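Local coordinates for protein bazooka, isoform C,LD29223p (Drosophila melanogaster, PDB 5OAK) that binds the PDZ-binding motif of the polarity protein Par6 through its first PDZ domain, here artificially fused to that motif, and as a whole probably binds phosphatidylinositol and phosphatidic acid, at residues D53-N59 and L84-R90; L10-Y15 and A78-E83; P18-T22 and G41-E45. All blocks are in the same frame, centred on the assembly; numbering follows the deposited sequence.

Interaction 1 (D53-N59 and L84-R90); sequences DRILEIN and LRVRVLR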
ATOM      1  N   ASP A  53       3.541   5.127  -7.460  1.00 24.39           N
ATOM      2  CA  ASP A  53       3.756   5.493  -6.062  1.00 23.21           C
ATOM      3  C   ASP A  53       4.583   4.394  -5.390  1.00 20.81           C
ATOM      4  O   ASP A  53       4.343   3.211  -5.634  1.00 23.02           O
ATOM      5  CB  ASP A  53       2.453   5.544  -5.286  1.00 24.67           C
ATOM      6  CG  ASP A  53       1.598   6.760  -5.568  0.70 24.84           C
ATOM      7  OD1 ASP A  53       2.051   7.752  -6.218  0.87 27.42           O
ATOM      8  OD2 ASP A  53       0.453   6.727  -5.037  0.82 26.04           O
ATOM      9  N   ARG A  54       5.489   4.777  -4.506  1.00 20.92           N
ATOM     10  CA  ARG A  54       6.158   3.825  -3.638  1.00 20.65           C
ATOM     11  C   ARG A  54       5.613   4.003  -2.229  1.00 18.86           C
ATOM     12  O   ARG A  54       5.777   5.052  -1.620  1.00 20.33           O
ATOM     13  CB  ARG A  54       7.672   4.032  -3.646  1.00 24.86           C
ATOM     14  CG  ARG A  54       8.421   3.003  -2.817  1.00 29.49           C
ATOM     15  CD  ARG A  54       9.849   2.812  -3.301  1.00 37.88           C
ATOM     16  NE  ARG A  54      10.696   3.926  -2.907  1.00 36.21           N
ATOM     17  CZ  ARG A  54      11.572   3.888  -1.910  1.00 29.08           C
ATOM     18  NH1 ARG A  54      12.291   4.961  -1.631  1.00 33.77           N
ATOM     19  NH2 ARG A  54      11.729   2.787  -1.194  1.00 34.36           N
ATOM     20  N   ILE A  55       4.950   2.974  -1.723  1.00 19.81           N
ATOM     21  CA  ILE A  55       4.335   3.034  -0.395  1.00 18.33           C
ATOM     22  C   ILE A  55       5.417   2.710   0.629  1.00 18.05           C
ATOM     23  O   ILE A  55       6.016   1.633   0.570  1.00 19.60           O
ATOM     24  CB  ILE A  55       3.192   2.026  -0.265  1.00 19.25           C
ATOM     25  CG1 ILE A  55       2.052   2.410  -1.227  1.00 20.76           C
ATOM     26  CG2 ILE A  55       2.725   1.990   1.192  1.00 19.72           C
ATOM     27  CD1 ILE A  55       1.030   1.228  -1.382  1.00 22.72           C
ATOM     28  N   LEU A  56       5.650   3.619   1.572  1.00 17.19           N
ATOM     29  CA  LEU A  56       6.718   3.476   2.554  1.00 17.00           C
ATOM     30  C   LEU A  56       6.223   3.096   3.944  1.00 18.37           C
ATOM     31  O   LEU A  56       6.987   2.592   4.758  1.00 20.91           O
ATOM     32  CB  LEU A  56       7.512   4.775   2.645  1.00 19.03           C
ATOM     33  CG  LEU A  56       8.169   5.241   1.350  1.00 25.86           C
ATOM     34  CD1 LEU A  56       8.998   6.486   1.614  1.00 35.65           C
ATOM     35  CD2 LEU A  56       9.029   4.133   0.771  1.00 31.93           C
ATOM     36  N   GLU A  57       4.955   3.358   4.218  1.00 18.87           N
ATOM     37  CA  GLU A  57       4.463   3.234   5.593  0.60 18.77           C
ATOM     38  C   GLU A  57       2.965   3.048   5.563  1.00 17.01           C
ATOM     39  O   GLU A  57       2.274   3.701   4.738  1.00 18.46           O
ATOM     40  CB  GLU A  57       4.854   4.493   6.403  0.60 21.05           C
ATOM     41  CG  GLU A  57       4.479   4.507   7.866  0.60 21.72           C
ATOM     42  CD  GLU A  57       5.018   5.755   8.576  0.60 25.47           C
ATOM     43  OE1 GLU A  57       4.570   6.090   9.693  0.60 28.08           O
ATOM     44  OE2 GLU A  57       5.909   6.410   8.003  0.60 29.41           O
ATOM     45  N   ILE A  58       2.447   2.180   6.436  1.00 17.83           N
ATOM     46  CA  ILE A  58       0.999   1.961   6.503  1.00 18.77           C
ATOM     47  C   ILE A  58       0.582   2.015   7.949  1.00 18.34           C
ATOM     48  O   ILE A  58       1.101   1.255   8.758  1.00 19.46           O
ATOM     49  CB  ILE A  58       0.572   0.604   5.881  1.00 23.53           C
ATOM     50  CG1 ILE A  58       1.023   0.562   4.415  1.00 28.28           C
ATOM     51  CG2 ILE A  58      -0.993   0.451   5.978  1.00 26.75           C
ATOM     52  CD1 ILE A  58       0.783  -0.763   3.777  1.00 31.72           C
ATOM     53  N   ASN A  59      -0.327   2.938   8.278  1.00 20.05           N
ATOM     54  CA  ASN A  59      -0.833   3.092   9.650  1.00 20.51           C
ATOM     55  C   ASN A  59       0.321   3.171  10.645  1.00 20.76           C
ATOM     56  O   ASN A  59       0.324   2.534  11.715  1.00 23.21           O
ATOM     57  CB  ASN A  59      -1.819   1.974  10.017  1.00 23.33           C
ATOM     58  CG  ASN A  59      -3.125   2.146   9.302  1.00 23.95           C
ATOM     59  OD1 ASN A  59      -3.286   3.110   8.599  1.00 26.53           O
ATOM     60  ND2 ASN A  59      -4.060   1.236   9.471  1.00 27.24           N
ATOM     61  N   LEU A  84      -6.841   3.324   6.067  1.00 24.69           N
ATOM     62  CA  LEU A  84      -5.407   3.150   5.879  0.54 24.63           C
ATOM     63  C   LEU A  84      -4.774   4.508   5.672  1.00 21.96           C
ATOM     64  O   LEU A  84      -5.136   5.226   4.724  1.00 25.08           O
ATOM     65  CB  LEU A  84      -5.105   2.292   4.649  0.54 26.63           C
ATOM     66  CG  LEU A  84      -5.823   0.954   4.488  0.54 31.43           C
ATOM     67  CD1 LEU A  84      -5.340   0.269   3.220  0.54 30.31           C
ATOM     68  CD2 LEU A  84      -5.562   0.084   5.670  0.54 30.10           C
ATOM     69  N   ARG A  85      -3.813   4.830   6.498  1.00 20.89           N
ATOM     70  CA  ARG A  85      -2.999   6.031   6.340  0.54 19.90           C
ATOM     71  C   ARG A  85      -1.717   5.583   5.655  1.00 18.95           C
ATOM     72  O   ARG A  85      -0.936   4.832   6.237  1.00 20.92           O
ATOM     73  CB  ARG A  85      -2.733   6.682   7.700  0.54 24.46           C
ATOM     74  CG  ARG A  85      -4.044   7.171   8.325  0.54 27.50           C
ATOM     75  CD  ARG A  85      -3.956   7.488   9.801  0.54 32.97           C
ATOM     76  NE  ARG A  85      -3.440   6.388  10.617  0.54 36.25           N
ATOM     77  CZ  ARG A  85      -4.133   5.307  10.983  0.54 39.75           C
ATOM     78  NH1 ARG A  85      -5.409   5.116  10.578  0.54 38.05           N
ATOM     79  NH2 ARG A  85      -3.525   4.399  11.741  0.54 38.59           N
ATOM     80  N   VAL A  86      -1.514   6.010   4.418  1.00 20.12           N
ATOM     81  CA  VAL A  86      -0.455   5.434   3.584  1.00 20.23           C
ATOM     82  C   VAL A  86       0.506   6.512   3.177  1.00 21.16           C
ATOM     83  O   VAL A  86       0.093   7.519   2.582  1.00 23.37           O
ATOM     84  CB  VAL A  86      -1.121   4.804   2.327  1.00 22.94           C
ATOM     85  CG1 VAL A  86      -0.103   4.113   1.442  1.00 25.65           C
ATOM     86  CG2 VAL A  86      -2.203   3.807   2.757  1.00 25.20           C
ATOM     87  N   ARG A  87       1.778   6.358   3.499  1.00 19.04           N
ATOM     88  CA  ARG A  87       2.743   7.384   3.119  1.00 18.50           C
ATOM     89  C   ARG A  87       3.439   6.968   1.842  1.00 19.51           C
ATOM     90  O   ARG A  87       3.947   5.827   1.770  1.00 21.36           O
ATOM     91  CB  ARG A  87       3.784   7.598   4.241  1.00 19.49           C
ATOM     92  CG  ARG A  87       4.726   8.727   3.893  1.00 21.76           C
ATOM     93  CD  ARG A  87       5.516   9.188   5.161  1.00 24.01           C
ATOM     94  NE  ARG A  87       6.304   8.113   5.744  1.00 24.76           N
ATOM     95  CZ  ARG A  87       7.544   7.761   5.392  1.00 27.32           C
ATOM     96  NH1 ARG A  87       8.169   8.409   4.402  1.00 27.62           N
ATOM     97  NH2 ARG A  87       8.148   6.715   6.026  1.00 29.36           N
ATOM     98  N   VAL A  88       3.414   7.837   0.817  1.00 19.50           N
ATOM     99  CA  VAL A  88       3.983   7.467  -0.473  1.00 20.95           C
ATOM    100  C   VAL A  88       5.041   8.480  -0.970  1.00 20.45           C
ATOM    101  O   VAL A  88       4.970   9.661  -0.650  1.00 23.60           O
ATOM    102  CB  VAL A  88       2.887   7.305  -1.593  1.00 21.85           C
ATOM    103  CG1 VAL A  88       1.835   6.284  -1.172  1.00 22.03           C
ATOM    104  CG2 VAL A  88       2.230   8.634  -1.933  1.00 24.20           C
ATOM    105  N   LEU A  89       5.974   7.989  -1.783  1.00 21.23           N
ATOM    106  CA  LEU A  89       6.760   8.849  -2.668  1.00 23.06           C
ATOM    107  C   LEU A  89       6.183   8.731  -4.052  1.00 25.59           C
ATOM    108  O   LEU A  89       6.017   7.606  -4.550  1.00 25.51           O
ATOM    109  CB  LEU A  89       8.224   8.408  -2.702  1.00 28.21           C
ATOM    110  CG  LEU A  89       9.090   8.774  -1.533  1.00 32.76           C
ATOM    111  CD1 LEU A  89      10.526   8.227  -1.728  1.00 35.41           C
ATOM    112  CD2 LEU A  89       9.099  10.308  -1.357  1.00 35.38           C
ATOM    113  N   ARG A  90       5.919   9.853  -4.705  1.00 26.23           N
ATOM    114  CA  ARG A  90       5.332   9.809  -6.044  1.00 28.33           C
ATOM    115  C   ARG A  90       6.382   9.367  -7.067  1.00 30.79           C
ATOM    116  O   ARG A  90       7.552   9.649  -6.879  1.00 34.89           O
ATOM    117  CB  ARG A  90       4.798  11.181  -6.418  1.00 32.10           C
ATOM    118  CG  ARG A  90       3.695  11.684  -5.501  1.00 31.84           C
ATOM    119  CD  ARG A  90       2.507  10.782  -5.535  1.00 30.74           C
ATOM    120  NE  ARG A  90       1.340  11.436  -4.937  1.00 30.58           N
ATOM    121  CZ  ARG A  90       0.142  10.878  -4.903  1.00 27.56           C
ATOM    122  NH1 ARG A  90       0.018   9.640  -5.380  1.00 29.13           N
ATOM    123  NH2 ARG A  90      -0.913  11.522  -4.376  1.00 30.38           N
TER
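Two neighbouring antiparallel strands of the PDZ beta-barrel, 54-58 and 84-89, meet here; their axes approach to 4.6 Å at 139°, a strongly twisted pair. Before the strand, Asp53 forms a salt bridge from OD1 to Arg90 NH1 (2.9 Å), while its OD2 accepts from the backbone of Arg50. Arg54 makes an antiparallel hydrogen-bonded pair with Leu89: Arg54 N to Leu89 O and Leu89 N to Arg54 O are both 2.9 Å. The Arg54 guanidinium reaches further, to Gly31 O. Ile55 opposes Val88 in a non-hydrogen-bonded pair and turns to the face shared with Ile58, Val86 and Val88, where Ile55 CG2 touches Val86 CG1 (3.5 Å) and Ile55 CG1 touches Val88 CG1 (3.9 Å). Leu56 and Glu57 together face Arg87 in a classic beta bulge, Leu56 being position 1. Its psi of -21° breaks the extended run, its N still bonds Arg87 O (2.8 Å), and its side chain is directed at the other strand, with CB over one face of the Arg87 guanidinium and CD1 3.9 Å from Leu89 CG. The register has slipped by one at Glu57, which pairs with Arg87 through Arg87 N to Glu57 O (3.0 Å); Glu57 OE2 forms a salt bridge with Arg87, accepting from NE (2.9 Å) and NH2 (3.0 Å). Ile58, opposite Val86, packs on Leu75 of helix 68-78. Asn59 (phi/psi 50/44°) leaves the strand, yet its N bonds Arg85 O (2.9 Å), and its side chain replaces a backbone carbonyl: Asn59 OD1 accepts from Arg85 N at 2.8 Å and a nearly straight 178°.

Interaction 2 (L10-Y15 and A78-E83); sequences LIINEY and ALESSE
Residues 10-15 of this PDZ domain form the end of strand 7-12 and the loop that follows; 78-83 run from the last turn of helix 68-78 into strand 83-89. In the backbone, Leu10 (phi/psi -125/123°), Ile11 (-115/127°), Ile12 (-78/134°) and Asn13 (-93/132°) are extended, with Tyr15 at -66/126°. Ile12 faces Glu83 as an antiparallel non-hydrogen-bonded pair, CA atoms 4.5 Å apart. Ala78 to Ser81 form a type I turn (Leu79 -73/-5°, Glu80 -82/-11°), closed by Ser81 N to Ala78 O at 2.9 Å; Ser82 (-74/-16°) and Glu83 (-158/160°) follow. Three hydrogen bonds cross the contact. Asn13 N donates to Ser82 O (3.0 Å), continuing the strand pairing by one step. Asn13 chi1 is t (-170°) and chi2 21°, which carries the amide into the turn, where ND2 donates to Leu79 O (2.8 Å, 132°) and Ser81 O (2.8 Å, 170°). Van der Waals contacts supplement these bonds. Tyr15, chi1 m, brings CE1 3.6 Å from Glu80 O and OH 3.7 Å from Ser82 CB. Leu10 (chi1 t, chi2 p) places CD1 3.5 Å from Glu83 CD, Glu83 having chi1 p and chi2 t. The end of strand 7-12 is thus joined to the helix-to-strand link of the PDZ fold, an asparagine side chain tying down a type I turn. Since all three acceptors are main-chain carbonyls, Asn13 reads the path of the backbone rather than particular side chains.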
ATOM      1  N   LEU A  10      -4.990   9.047   2.619  1.00 22.63           N
ATOM      2  CA  LEU A  10      -5.985   8.362   3.441  1.00 21.48           C
ATOM      3  C   LEU A  10      -6.868   7.553   2.517  1.00 21.26           C
ATOM      4  O   LEU A  10      -7.449   8.115   1.565  1.00 23.59           O
ATOM      5  CB  LEU A  10      -6.823   9.372   4.205  1.00 25.42           C
ATOM      6  CG  LEU A  10      -7.961   8.796   5.025  1.00 28.30           C
ATOM      7  CD1 LEU A  10      -7.458   7.916   6.160  1.00 31.01           C
ATOM      8  CD2 LEU A  10      -8.813   9.904   5.573  1.00 34.14           C
ATOM      9  N   ILE A  11      -6.943   6.250   2.755  1.00 20.19           N
ATOM     10  CA  ILE A  11      -7.855   5.383   1.999  1.00 19.46           C
ATOM     11  C   ILE A  11      -8.894   4.857   2.968  1.00 19.27           C
ATOM     12  O   ILE A  11      -8.533   4.240   3.982  1.00 21.63           O
ATOM     13  CB  ILE A  11      -7.108   4.177   1.352  1.00 20.62           C
ATOM     14  CG1 ILE A  11      -6.051   4.674   0.404  1.00 28.16           C
ATOM     15  CG2 ILE A  11      -8.058   3.278   0.571  1.00 22.54           C
ATOM     16  CD1 ILE A  11      -5.229   3.485  -0.093  1.00 32.74           C
ATOM     17  N   ILE A  12     -10.175   5.020   2.668  1.00 19.21           N
ATOM     18  CA  ILE A  12     -11.206   4.474   3.544  1.00 18.39           C
ATOM     19  C   ILE A  12     -11.310   2.956   3.273  1.00 20.09           C
ATOM     20  O   ILE A  12     -11.343   2.531   2.114  1.00 21.12           O
ATOM     21  CB  ILE A  12     -12.553   5.172   3.291  1.00 19.85           C
ATOM     22  CG1 ILE A  12     -12.385   6.698   3.465  1.00 21.79           C
ATOM     23  CG2 ILE A  12     -13.662   4.632   4.211  1.00 21.87           C
ATOM     24  CD1 ILE A  12     -11.746   7.127   4.773  1.00 25.46           C
ATOM     25  N   ASN A  13     -11.353   2.144   4.323  1.00 19.93           N
ATOM     26  CA  ASN A  13     -11.388   0.697   4.148  1.00 20.57           C
ATOM     27  C   ASN A  13     -12.833   0.227   4.126  1.00 23.34           C
ATOM     28  O   ASN A  13     -13.638   0.711   4.868  1.00 37.83           O
ATOM     29  CB  ASN A  13     -10.611   0.018   5.277  1.00 21.96           C
ATOM     30  CG  ASN A  13     -10.409  -1.461   5.037  1.00 22.18           C
ATOM     31  OD1 ASN A  13     -10.488  -1.931   3.907  1.00 22.60           O
ATOM     32  ND2 ASN A  13     -10.139  -2.196   6.096  1.00 22.39           N
ATOM     33  N   GLU A  14     -13.171  -0.581   3.176  1.00 20.16           N
ATOM     34  CA  GLU A  14     -14.503  -1.202   3.089  1.00 21.14           C
ATOM     35  C   GLU A  14     -14.291  -2.663   3.417  1.00 20.56           C
ATOM     36  O   GLU A  14     -13.631  -3.383   2.653  1.00 21.76           O
ATOM     37  CB  GLU A  14     -15.062  -1.018   1.695  1.00 22.96           C
ATOM     38  CG  GLU A  14     -16.430  -1.663   1.551  1.00 23.79           C
ATOM     39  CD  GLU A  14     -17.000  -1.478   0.151  1.00 23.95           C
ATOM     40  OE1 GLU A  14     -16.612  -0.509  -0.561  1.00 26.22           O
ATOM     41  OE2 GLU A  14     -17.807  -2.341  -0.239  1.00 25.62           O
ATOM     42  N   TYR A  15     -14.823  -3.106   4.537  1.00 19.28           N
ATOM     43  CA  TYR A  15     -14.488  -4.459   5.023  1.00 20.97           C
ATOM     44  C   TYR A  15     -15.023  -5.535   4.058  1.00 21.52           C
ATOM     45  O   TYR A  15     -16.227  -5.519   3.680  1.00 24.89           O
ATOM     46  CB  TYR A  15     -15.068  -4.676   6.415  1.00 22.46           C
ATOM     47  CG  TYR A  15     -14.490  -3.772   7.450  1.00 21.50           C
ATOM     48  CD1 TYR A  15     -13.141  -3.813   7.740  1.00 25.94           C
ATOM     49  CD2 TYR A  15     -15.296  -2.872   8.127  1.00 26.65           C
ATOM     50  CE1 TYR A  15     -12.636  -3.004   8.727  1.00 29.99           C
ATOM     51  CE2 TYR A  15     -14.793  -2.036   9.093  1.00 28.94           C
ATOM     52  CZ  TYR A  15     -13.460  -2.103   9.380  1.00 31.57           C
ATOM     53  OH  TYR A  15     -12.956  -1.302  10.383  1.00 36.57           O
ATOM     54  N   ALA A  78      -3.533  -4.031   8.990  1.00 24.30           N
ATOM     55  CA  ALA A  78      -4.080  -2.732   8.666  1.00 23.73           C
ATOM     56  C   ALA A  78      -5.472  -2.873   8.079  1.00 24.10           C
ATOM     57  O   ALA A  78      -6.324  -1.978   8.270  1.00 26.55           O
ATOM     58  CB  ALA A  78      -3.165  -2.007   7.663  1.00 25.02           C
ATOM     59  N   LEU A  79      -5.710  -3.965   7.333  1.00 24.16           N
ATOM     60  CA  LEU A  79      -7.018  -4.160   6.692  1.00 24.88           C
ATOM     61  C   LEU A  79      -8.093  -4.540   7.700  1.00 26.20           C
ATOM     62  O   LEU A  79      -9.286  -4.611   7.326  1.00 28.42           O
ATOM     63  CB  LEU A  79      -6.945  -5.215   5.565  1.00 26.29           C
ATOM     64  CG  LEU A  79      -6.176  -4.679   4.339  1.00 25.44           C
ATOM     65  CD1 LEU A  79      -5.828  -5.819   3.406  1.00 27.67           C
ATOM     66  CD2 LEU A  79      -6.928  -3.546   3.604  1.00 27.59           C
ATOM     67  N   GLU A  80      -7.720  -4.743   8.964  1.00 26.72           N
ATOM     68  CA  GLU A  80      -8.709  -4.870  10.030  1.00 28.32           C
ATOM     69  C   GLU A  80      -9.194  -3.527  10.518  1.00 27.81           C
ATOM     70  O   GLU A  80     -10.162  -3.481  11.289  1.00 32.97           O
ATOM     71  CB  GLU A  80      -8.147  -5.667  11.235  1.00 35.20           C
ATOM     72  CG  GLU A  80      -7.790  -7.117  10.883  1.00 45.36           C
ATOM     73  CD  GLU A  80      -9.002  -8.013  10.645  0.53 56.57           C
ATOM     74  OE1 GLU A  80     -10.118  -7.682  11.115  0.70 59.12           O
ATOM     75  OE2 GLU A  80      -8.822  -9.073  10.007  0.52 61.53           O
ATOM     76  N   SER A  81      -8.537  -2.436  10.108  1.00 27.51           N
ATOM     77  CA  SER A  81      -8.923  -1.123  10.631  1.00 27.04           C
ATOM     78  C   SER A  81      -9.818  -0.354   9.645  1.00 24.66           C
ATOM     79  O   SER A  81      -9.979  -0.742   8.474  1.00 24.72           O
ATOM     80  CB  SER A  81      -7.692  -0.307  10.995  1.00 34.82           C
ATOM     81  OG  SER A  81      -7.079   0.140   9.817  1.00 34.77           O
ATOM     82  N   SER A  82     -10.439   0.715  10.128  1.00 22.59           N
ATOM     83  CA  SER A  82     -11.456   1.432   9.337  0.80 23.31           C
ATOM     84  C   SER A  82     -10.875   2.273   8.207  1.00 21.02           C
ATOM     85  O   SER A  82     -11.586   2.686   7.304  1.00 22.28           O
ATOM     86  CB  SER A  82     -12.295   2.322  10.256  0.80 26.83           C
ATOM     87  OG  SER A  82     -11.471   3.336  10.798  0.80 28.67           O
ATOM     88  N   GLU A  83      -9.576   2.551   8.244  1.00 25.12           N
ATOM     89  CA  GLU A  83      -8.939   3.316   7.199  1.00 25.00           C
ATOM     90  C   GLU A  83      -7.459   3.037   7.201  1.00 24.71           C
ATOM     91  O   GLU A  83      -6.901   2.572   8.182  1.00 28.45           O
ATOM     92  CB  GLU A  83      -9.185   4.794   7.372  1.00 29.08           C
ATOM     93  CG  GLU A  83      -8.606   5.289   8.631  1.00 34.02           C
ATOM     94  CD  GLU A  83      -9.114   6.627   9.022  0.70 43.11           C
ATOM     95  OE1 GLU A  83      -8.334   7.345   9.668  0.54 46.48           O
ATOM     96  OE2 GLU A  83     -10.283   6.929   8.691  0.88 47.86           O
TER

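Interaction 3 (P18-T22 and G41-E45); sequences PLGLT and GSRAE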
ATOM      1  N   PRO A  18     -12.408  -5.238  -2.135  1.00 28.28           N
ATOM      2  CA  PRO A  18     -11.100  -4.735  -2.567  1.00 29.86           C
ATOM      3  C   PRO A  18     -11.067  -3.206  -2.574  1.00 27.70           C
ATOM      4  O   PRO A  18     -12.093  -2.547  -2.843  1.00 30.48           O
ATOM      5  CB  PRO A  18     -10.950  -5.266  -3.995  1.00 35.60           C
ATOM      6  CG  PRO A  18     -12.306  -5.857  -4.343  1.00 39.66           C
ATOM      7  CD  PRO A  18     -13.065  -6.094  -3.127  1.00 36.16           C
ATOM      8  N   LEU A  19      -9.910  -2.642  -2.261  1.00 27.28           N
ATOM      9  CA  LEU A  19      -9.716  -1.195  -2.300  1.00 24.18           C
ATOM     10  C   LEU A  19      -9.296  -0.690  -3.661  1.00 23.72           C
ATOM     11  O   LEU A  19      -9.379   0.514  -3.947  1.00 24.01           O
ATOM     12  CB  LEU A  19      -8.703  -0.779  -1.229  1.00 26.26           C
ATOM     13  CG  LEU A  19      -9.182  -1.225   0.152  1.00 29.29           C
ATOM     14  CD1 LEU A  19      -8.223  -0.784   1.210  1.00 32.17           C
ATOM     15  CD2 LEU A  19     -10.612  -0.686   0.489  1.00 30.40           C
ATOM     16  N   GLY A  20      -8.880  -1.601  -4.521  1.00 24.73           N
ATOM     17  CA  GLY A  20      -8.582  -1.226  -5.899  1.00 25.36           C
ATOM     18  C   GLY A  20      -7.119  -0.993  -6.219  1.00 25.11           C
ATOM     19  O   GLY A  20      -6.801  -0.262  -7.135  1.00 29.55           O
ATOM     20  N   LEU A  21      -6.213  -1.637  -5.495  1.00 23.86           N
ATOM     21  CA  LEU A  21      -4.740  -1.463  -5.549  0.68 23.29           C
ATOM     22  C   LEU A  21      -4.080  -2.755  -6.030  1.00 20.92           C
ATOM     23  O   LEU A  21      -4.360  -3.795  -5.394  1.00 24.82           O
ATOM     24  CB  LEU A  21      -4.177  -1.133  -4.121  0.68 25.12           C
ATOM     25  CG  LEU A  21      -2.708  -0.813  -3.965  0.68 29.82           C
ATOM     26  CD1 LEU A  21      -2.498   0.397  -4.800  0.68 33.91           C
ATOM     27  CD2 LEU A  21      -2.356  -0.538  -2.520  0.68 28.54           C
ATOM     28  N   THR A  22      -3.163  -2.699  -6.979  1.00 22.40           N
ATOM     29  CA  THR A  22      -2.257  -3.792  -7.230  0.84 22.62           C
ATOM     30  C   THR A  22      -0.855  -3.271  -6.908  1.00 22.66           C
ATOM     31  O   THR A  22      -0.500  -2.217  -7.388  1.00 24.26           O
ATOM     32  CB  THR A  22      -2.317  -4.223  -8.693  0.84 27.89           C
ATOM     33  OG1 THR A  22      -3.643  -4.660  -8.988  0.84 32.01           O
ATOM     34  CG2 THR A  22      -1.351  -5.371  -8.969  0.84 28.00           C
ATOM     35  N   GLY A  41     -12.304   4.728 -10.041  1.00 29.42           N
ATOM     36  CA  GLY A  41     -13.468   4.862  -9.198  1.00 29.15           C
ATOM     37  C   GLY A  41     -13.347   4.201  -7.846  1.00 27.60           C
ATOM     38  O   GLY A  41     -14.267   4.244  -7.036  1.00 30.05           O
ATOM     39  N   SER A  42     -12.196   3.592  -7.579  1.00 25.70           N
ATOM     40  CA  SER A  42     -12.016   2.802  -6.359  1.00 24.12           C
ATOM     41  C   SER A  42     -11.676   3.644  -5.155  1.00 23.96           C
ATOM     42  O   SER A  42     -11.355   4.820  -5.268  1.00 23.94           O
ATOM     43  CB  SER A  42     -10.892   1.777  -6.543  1.00 24.08           C
ATOM     44  OG  SER A  42      -9.608   2.424  -6.722  1.00 24.24           O
ATOM     45  N   ARG A  43     -11.677   3.009  -3.999  1.00 21.77           N
ATOM     46  CA  ARG A  43     -11.306   3.720  -2.765  1.00 22.13           C
ATOM     47  C   ARG A  43      -9.870   4.115  -2.787  1.00 20.33           C
ATOM     48  O   ARG A  43      -9.527   5.180  -2.278  1.00 20.21           O
ATOM     49  CB  ARG A  43     -11.659   2.898  -1.568  1.00 21.85           C
ATOM     50  CG  ARG A  43     -13.221   2.657  -1.557  1.00 23.39           C
ATOM     51  CD  ARG A  43     -13.648   2.283  -0.187  1.00 23.28           C
ATOM     52  NE  ARG A  43     -15.055   1.874  -0.134  1.00 20.94           N
ATOM     53  CZ  ARG A  43     -16.061   2.714   0.087  1.00 18.30           C
ATOM     54  NH1 ARG A  43     -15.824   3.993   0.368  1.00 19.07           N
ATOM     55  NH2 ARG A  43     -17.303   2.260   0.108  1.00 21.19           N
ATOM     56  N   ALA A  44      -9.008   3.295  -3.381  1.00 20.62           N
ATOM     57  CA  ALA A  44      -7.598   3.683  -3.503  1.00 19.90           C
ATOM     58  C   ALA A  44      -7.473   4.904  -4.424  1.00 21.68           C
ATOM     59  O   ALA A  44      -6.695   5.816  -4.135  1.00 21.93           O
ATOM     60  CB  ALA A  44      -6.770   2.500  -4.070  1.00 22.39           C
ATOM     61  N   GLU A  45      -8.229   4.929  -5.547  1.00 21.94           N
ATOM     62  CA  GLU A  45      -8.158   6.081  -6.443  1.00 22.80           C
ATOM     63  C   GLU A  45      -8.653   7.351  -5.735  1.00 23.39           C
ATOM     64  O   GLU A  45      -8.035   8.438  -5.872  1.00 24.37           O
ATOM     65  CB  GLU A  45      -8.948   5.831  -7.738  1.00 24.09           C
ATOM     66  CG  GLU A  45      -8.648   6.872  -8.809  1.00 29.48           C
ATOM     67  CD  GLU A  45      -9.478   6.694 -10.082  1.00 34.00           C
ATOM     68  OE1 GLU A  45     -10.686   6.916 -10.006  1.00 40.37           O
ATOM     69  OE2 GLU A  45      -8.918   6.324 -11.140  0.61 37.42           O
TER
HETATM   70  O   HOH W   1     -12.766   0.248  -4.190  1.00 26.95           O
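Ala44 CB lies over the backbone of Gly20 and Leu21, 4.1 Å from Gly20 C, 4.4 Å from Leu21 N and 4.5 Å from Leu21 CB, while Leu49 and Val38 also touch the Ala44 methyl. The adjacent hydrogen bond, Ala44 N to Leu19 O (2.9 Å, 157°), ties the first turn of helix 43-46 to the loop before strand 21-25. Leu19 O also has Ser42 CB at 3.3 Å, so the carbonyl points at the helix N-terminus, between Ser42 CB and Ala44 N. A water extends the link, accepting from Arg43 N at 3.0 Å and standing 3.2 Å from Pro18 O. Gly20 fits for two geometric reasons: an ideal CB would fall 2.3 Å from Ser42 CB, and at phi/psi 99/27° it would press on the preceding carbonyl. The helix start is capped from within its own segment: Ser42 is the N-cap, its OG accepting from Glu45 N (3.1 Å) and also bonded to Glu39 O, and Gly41 N donates to Glu45 OE1 (2.7 Å). Arg43 turns its guanidinium away to a salt bridge with Glu14, though its CB stays 4.3 Å from Leu19 CD2. Thr22 pairs antiparallel with a strand of a second subunit, whose Leu117 packs on Leu21; that tail is the end of the engineered fusion, the part carrying the Par6 PDZ-binding motif. The sequence PLGL, leading into strand 21-25 at Leu21, matches the GLGF-type carboxylate-binding loop of PDZ domains, which lies at the end of the peptide groove where the C-terminal residue of a ligand is received.

How the interactions relate
All three contacts lie within one PDZ domain and reach the same antiparallel sheet. Strand 83-89 pairs with both 54-58 and 7-12, so interactions 1 and 2 adjoin, their centres about 14 Å apart, with Leu84 N 2.8 Å from Ile11 O. Along the chain their segments alternate, whereas interaction 3 is nested inside the loop closed by interaction 2 and ends before interaction 1 begins. Interactions 2 and 3, whose centres lie about 11 Å apart, are joined by the salt bridge of Glu14 OE1 with Arg43 NE (2.9 Å). Leu84 CD1 meets Leu19 CD1 at 3.7 Å, so the apolar interior connects interactions 1 and 2 to 18-22, which meets the Par6 motif of a second copy.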